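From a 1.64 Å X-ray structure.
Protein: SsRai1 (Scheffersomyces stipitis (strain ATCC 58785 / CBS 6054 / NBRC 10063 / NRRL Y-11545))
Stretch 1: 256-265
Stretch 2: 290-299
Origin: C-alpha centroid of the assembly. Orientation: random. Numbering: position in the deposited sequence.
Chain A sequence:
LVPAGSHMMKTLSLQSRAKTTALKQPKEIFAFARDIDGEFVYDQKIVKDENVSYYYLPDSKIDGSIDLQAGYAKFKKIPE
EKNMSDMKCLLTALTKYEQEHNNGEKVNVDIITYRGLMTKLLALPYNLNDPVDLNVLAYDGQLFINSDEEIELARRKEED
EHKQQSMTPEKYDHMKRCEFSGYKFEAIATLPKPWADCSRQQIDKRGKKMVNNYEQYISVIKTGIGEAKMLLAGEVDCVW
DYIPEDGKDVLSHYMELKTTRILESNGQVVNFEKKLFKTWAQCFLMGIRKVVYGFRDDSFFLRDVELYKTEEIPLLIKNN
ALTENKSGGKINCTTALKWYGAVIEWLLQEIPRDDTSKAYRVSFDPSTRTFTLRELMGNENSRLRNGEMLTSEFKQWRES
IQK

Stretch 1 (256-265) ELKTTRILES
Stretch 2 (290-299) KVVYGFRDDS

Residues 256-261 and 290-296 are neighbouring parallel strands of one sheet, their axes 26° apart and 4.4 Å at closest approach. Glu 256 pairs with Val 291 at a CA-CA distance of 4.6 Å, and the register runs one for one to Arg 261 with Arg 296, CA-CA 4.9 Å. Backbone torsions are extended along both strands; Glu 264 (-99/3) and Asp 298 (-58/-33) turn away from that form. Every hydrogen bond between the strands is backbone to backbone. Glu 256, Lys 258 and Thr 260 each supply both N and O, and Ile 262 adds its N.

Glu 256 (phi/psi -96/147) donates from N to Lys 290 O at 3.0 Å and accepts at O from Val 292 N at 2.9 Å. Its chi1 is t and chi2 p. This brings OE2 within 2.5 Å of Lys 258 NZ, a salt bridge along the same strand.

Leu 257 (-124/125; m, t) lies on the other face with Val 292 (chi1 t). Its CD2 packs 3.8 Å from Val 292 CB.

Lys 258 (-136/164) donates from N to Val 292 O at 2.9 Å and accepts at O from Gly 294 N at 2.8 Å. Its side chain is m, m, t, t. CB sits over the face of the Tyr 293 ring, 3.5 Å from the ring centroid, in a CH-pi contact. Tyr 293 has chi1 -98° and chi2 -86°.

Thr 259 (-133/158; chi1 p) pairs with Gly 294. Its CA lies 3.1 Å from Gly 294 O, a CA-H...O contact. A water links the strands: it lies 3.1 Å from Thr 259 OG1 and accepts from Arg 296 NE at 2.7 Å.

Thr 260 (-162/167; chi1 t) donates from N to Gly 294 O at 3.0 Å and accepts at O from Arg 296 N at 3.0 Å. Its CG2 is 3.5 Å from Phe 295 CD2 and 4.0 Å from Tyr 293 CD1, so the methyl touches both rings. Phe 295 has chi1 m and chi2 86°.

Arg 261 (-73/147) is fully extended, with chi1 to chi3 t. Its NH2 forms salt bridges with Asp 298 OD2 at 2.6 Å and Glu 264 OE2 at 2.9 Å. The guanidinium thus joins two acids whose atoms Glu 264 OE2 and Asp 298 OD2 are 3.9 Å apart. The Arg 296 guanidinium lies with one face over Arg 261 CB.

Ile 262 (-52/150; p, t) follows the strand. Its N donates to Arg 296 O at 2.9 Å, the last rung. CG2 packs 4.0 Å from Phe 295 CB, and CD1 lies 3.7 Å from Asp 297 CB.

Leu 263 (-90/76; m, t) brings CG to 4.1 Å from Phe 295 CE2. Ser 265 does not touch stretch 2.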

# COMPACT_ATOMS: atom_id res chain seq x y z
N GLU A 256 -21.78 -11.65 -22.94
CA GLU A 256 -22.13 -10.29 -22.58
C GLU A 256 -22.42 -9.48 -23.85
O GLU A 256 -21.80 -9.72 -24.88
CB GLU A 256 -20.96 -9.66 -21.83
CG GLU A 256 -21.21 -8.27 -21.30
CD GLU A 256 -21.88 -8.28 -19.95
OE1 GLU A 256 -21.98 -9.37 -19.35
OE2 GLU A 256 -22.31 -7.20 -19.48
N LEU A 257 -23.34 -8.53 -23.76
CA LEU A 257 -23.67 -7.65 -24.89
C LEU A 257 -23.51 -6.18 -24.48
O LEU A 257 -24.14 -5.74 -23.52
CB LEU A 257 -25.11 -7.88 -25.34
CG LEU A 257 -25.43 -9.31 -25.76
CD1 LEU A 257 -26.91 -9.46 -26.07
CD2 LEU A 257 -24.58 -9.70 -26.95
N LYS A 258 -22.71 -5.43 -25.22
CA LYS A 258 -22.44 -4.03 -24.88
C LYS A 258 -22.51 -3.17 -26.13
O LYS A 258 -22.43 -3.69 -27.25
CB LYS A 258 -21.04 -3.89 -24.27
CG LYS A 258 -20.76 -4.76 -23.08
CD LYS A 258 -21.47 -4.25 -21.85
CE LYS A 258 -20.84 -4.87 -20.59
NZ LYS A 258 -21.71 -4.73 -19.38
N THR A 259 -22.61 -1.86 -25.93
CA THR A 259 -22.58 -0.91 -27.04
C THR A 259 -21.64 0.25 -26.74
O THR A 259 -21.37 0.56 -25.58
CB THR A 259 -23.96 -0.30 -27.32
OG1 THR A 259 -24.35 0.53 -26.22
CG2 THR A 259 -25.00 -1.39 -27.54
N THR A 260 -21.17 0.90 -27.79
CA THR A 260 -20.34 2.08 -27.64
C THR A 260 -20.35 2.84 -28.97
O THR A 260 -20.81 2.31 -29.98
CB THR A 260 -18.90 1.69 -27.24
OG1 THR A 260 -18.19 2.84 -26.76
CG2 THR A 260 -18.16 1.07 -28.42
N ARG A 261 -19.86 4.08 -28.96
CA ARG A 261 -19.82 4.86 -30.19
C ARG A 261 -18.74 4.33 -31.12
O ARG A 261 -17.71 3.83 -30.66
CB ARG A 261 -19.58 6.34 -29.86
CG ARG A 261 -19.56 7.26 -31.07
CD ARG A 261 -19.58 8.72 -30.66
NE ARG A 261 -19.51 9.60 -31.82
CZ ARG A 261 -19.66 10.92 -31.78
NH1 ARG A 261 -19.90 11.52 -30.62
NH2 ARG A 261 -19.58 11.64 -32.89
N ILE A 262 -18.97 4.42 -32.43
CA ILE A 262 -17.95 4.07 -33.41
C ILE A 262 -16.64 4.79 -33.12
O ILE A 262 -16.64 5.90 -32.58
CB ILE A 262 -18.39 4.39 -34.86
CG1 ILE A 262 -18.87 5.84 -34.97
CG2 ILE A 262 -19.50 3.44 -35.29
CD1 ILE A 262 -19.29 6.21 -36.40
N LEU A 263 -15.54 4.14 -33.49
CA LEU A 263 -14.20 4.62 -33.16
C LEU A 263 -13.68 5.55 -34.25
O LEU A 263 -12.82 5.17 -35.05
CB LEU A 263 -13.25 3.44 -32.99
CG LEU A 263 -13.68 2.37 -31.98
CD1 LEU A 263 -12.61 1.28 -31.84
CD2 LEU A 263 -13.95 3.01 -30.63
N GLU A 264 -14.17 6.78 -34.27
CA GLU A 264 -13.84 7.70 -35.36
C GLU A 264 -12.73 8.70 -35.02
O GLU A 264 -12.40 9.57 -35.83
CB GLU A 264 -15.10 8.41 -35.87
CG GLU A 264 -16.02 8.94 -34.79
CD GLU A 264 -17.30 9.51 -35.37
OE1 GLU A 264 -17.34 9.73 -36.60
OE2 GLU A 264 -18.28 9.72 -34.61
N SER A 265 -12.17 8.58 -33.83
CA SER A 265 -11.08 9.47 -33.41
C SER A 265 -10.29 8.81 -32.29
O SER A 265 -10.77 7.85 -31.69
CB SER A 265 -11.63 10.80 -32.90
OG SER A 265 -12.34 10.63 -31.68
N LYS A 290 -17.22 -14.76 -23.60
CA LYS A 290 -17.48 -14.05 -24.86
C LYS A 290 -18.20 -12.73 -24.61
O LYS A 290 -19.07 -12.64 -23.75
CB LYS A 290 -18.32 -14.91 -25.81
CG LYS A 290 -17.64 -16.15 -26.40
CD LYS A 290 -18.54 -16.80 -27.46
CE LYS A 290 -18.19 -18.27 -27.76
NZ LYS A 290 -16.73 -18.57 -27.83
N VAL A 291 -17.83 -11.71 -25.38
CA VAL A 291 -18.47 -10.42 -25.32
C VAL A 291 -18.72 -9.91 -26.73
O VAL A 291 -17.82 -9.97 -27.58
CB VAL A 291 -17.56 -9.36 -24.66
CG1 VAL A 291 -18.28 -8.03 -24.59
CG2 VAL A 291 -17.10 -9.81 -23.30
N VAL A 292 -19.91 -9.38 -26.99
CA VAL A 292 -20.15 -8.70 -28.27
C VAL A 292 -20.35 -7.21 -28.05
O VAL A 292 -21.18 -6.81 -27.24
CB VAL A 292 -21.38 -9.28 -29.02
CG1 VAL A 292 -21.81 -8.32 -30.13
CG2 VAL A 292 -21.05 -10.64 -29.60
N TYR A 293 -19.58 -6.39 -28.76
CA TYR A 293 -19.81 -4.95 -28.77
C TYR A 293 -20.50 -4.52 -30.05
O TYR A 293 -20.07 -4.88 -31.15
CB TYR A 293 -18.50 -4.16 -28.62
CG TYR A 293 -18.23 -3.71 -27.22
CD1 TYR A 293 -18.77 -2.52 -26.73
CD2 TYR A 293 -17.46 -4.49 -26.37
CE1 TYR A 293 -18.51 -2.11 -25.43
CE2 TYR A 293 -17.21 -4.10 -25.07
CZ TYR A 293 -17.75 -2.91 -24.60
OH TYR A 293 -17.49 -2.52 -23.31
N GLY A 294 -21.58 -3.76 -29.91
CA GLY A 294 -22.19 -3.09 -31.04
C GLY A 294 -21.72 -1.64 -31.09
O GLY A 294 -21.72 -0.95 -30.07
N PHE A 295 -21.29 -1.20 -32.27
CA PHE A 295 -20.75 0.14 -32.45
C PHE A 295 -21.75 1.00 -33.21
O PHE A 295 -22.19 0.62 -34.29
CB PHE A 295 -19.42 0.07 -33.21
CG PHE A 295 -18.32 -0.64 -32.46
CD1 PHE A 295 -18.19 -2.02 -32.54
CD2 PHE A 295 -17.42 0.07 -31.67
CE1 PHE A 295 -17.18 -2.68 -31.84
CE2 PHE A 295 -16.41 -0.58 -30.98
CZ PHE A 295 -16.29 -1.95 -31.06
N ARG A 296 -22.11 2.15 -32.65
CA ARG A 296 -23.17 2.96 -33.24
C ARG A 296 -22.71 4.39 -33.51
O ARG A 296 -21.79 4.88 -32.85
CB ARG A 296 -24.41 2.96 -32.34
CG ARG A 296 -24.12 3.30 -30.88
CD ARG A 296 -24.68 4.66 -30.52
NE ARG A 296 -24.09 5.21 -29.31
CZ ARG A 296 -23.71 6.48 -29.18
NH1 ARG A 296 -23.85 7.32 -30.19
NH2 ARG A 296 -23.17 6.89 -28.04
N ASP A 297 -23.35 5.04 -34.47
CA ASP A 297 -22.97 6.41 -34.82
C ASP A 297 -23.79 7.45 -34.05
O ASP A 297 -24.55 7.11 -33.14
CB ASP A 297 -23.01 6.65 -36.34
CG ASP A 297 -24.41 6.53 -36.94
OD1 ASP A 297 -25.41 6.61 -36.20
OD2 ASP A 297 -24.50 6.37 -38.18
N ASP A 298 -23.61 8.72 -34.40
CA ASP A 298 -24.35 9.82 -33.77
C ASP A 298 -25.86 9.69 -33.87
O ASP A 298 -26.59 10.14 -32.99
CB ASP A 298 -23.94 11.16 -34.39
CG ASP A 298 -22.70 11.74 -33.76
OD1 ASP A 298 -22.77 12.17 -32.59
OD2 ASP A 298 -21.65 11.77 -34.45
N SER A 299 -26.33 9.11 -34.97
CA SER A 299 -27.76 8.94 -35.17
C SER A 299 -28.22 7.63 -34.56
O SER A 299 -29.37 7.23 -34.71
CB SER A 299 -28.12 9.00 -36.65
OG SER A 299 -27.88 10.30 -37.16
O HOH W 1 -24.63 3.43 -27.36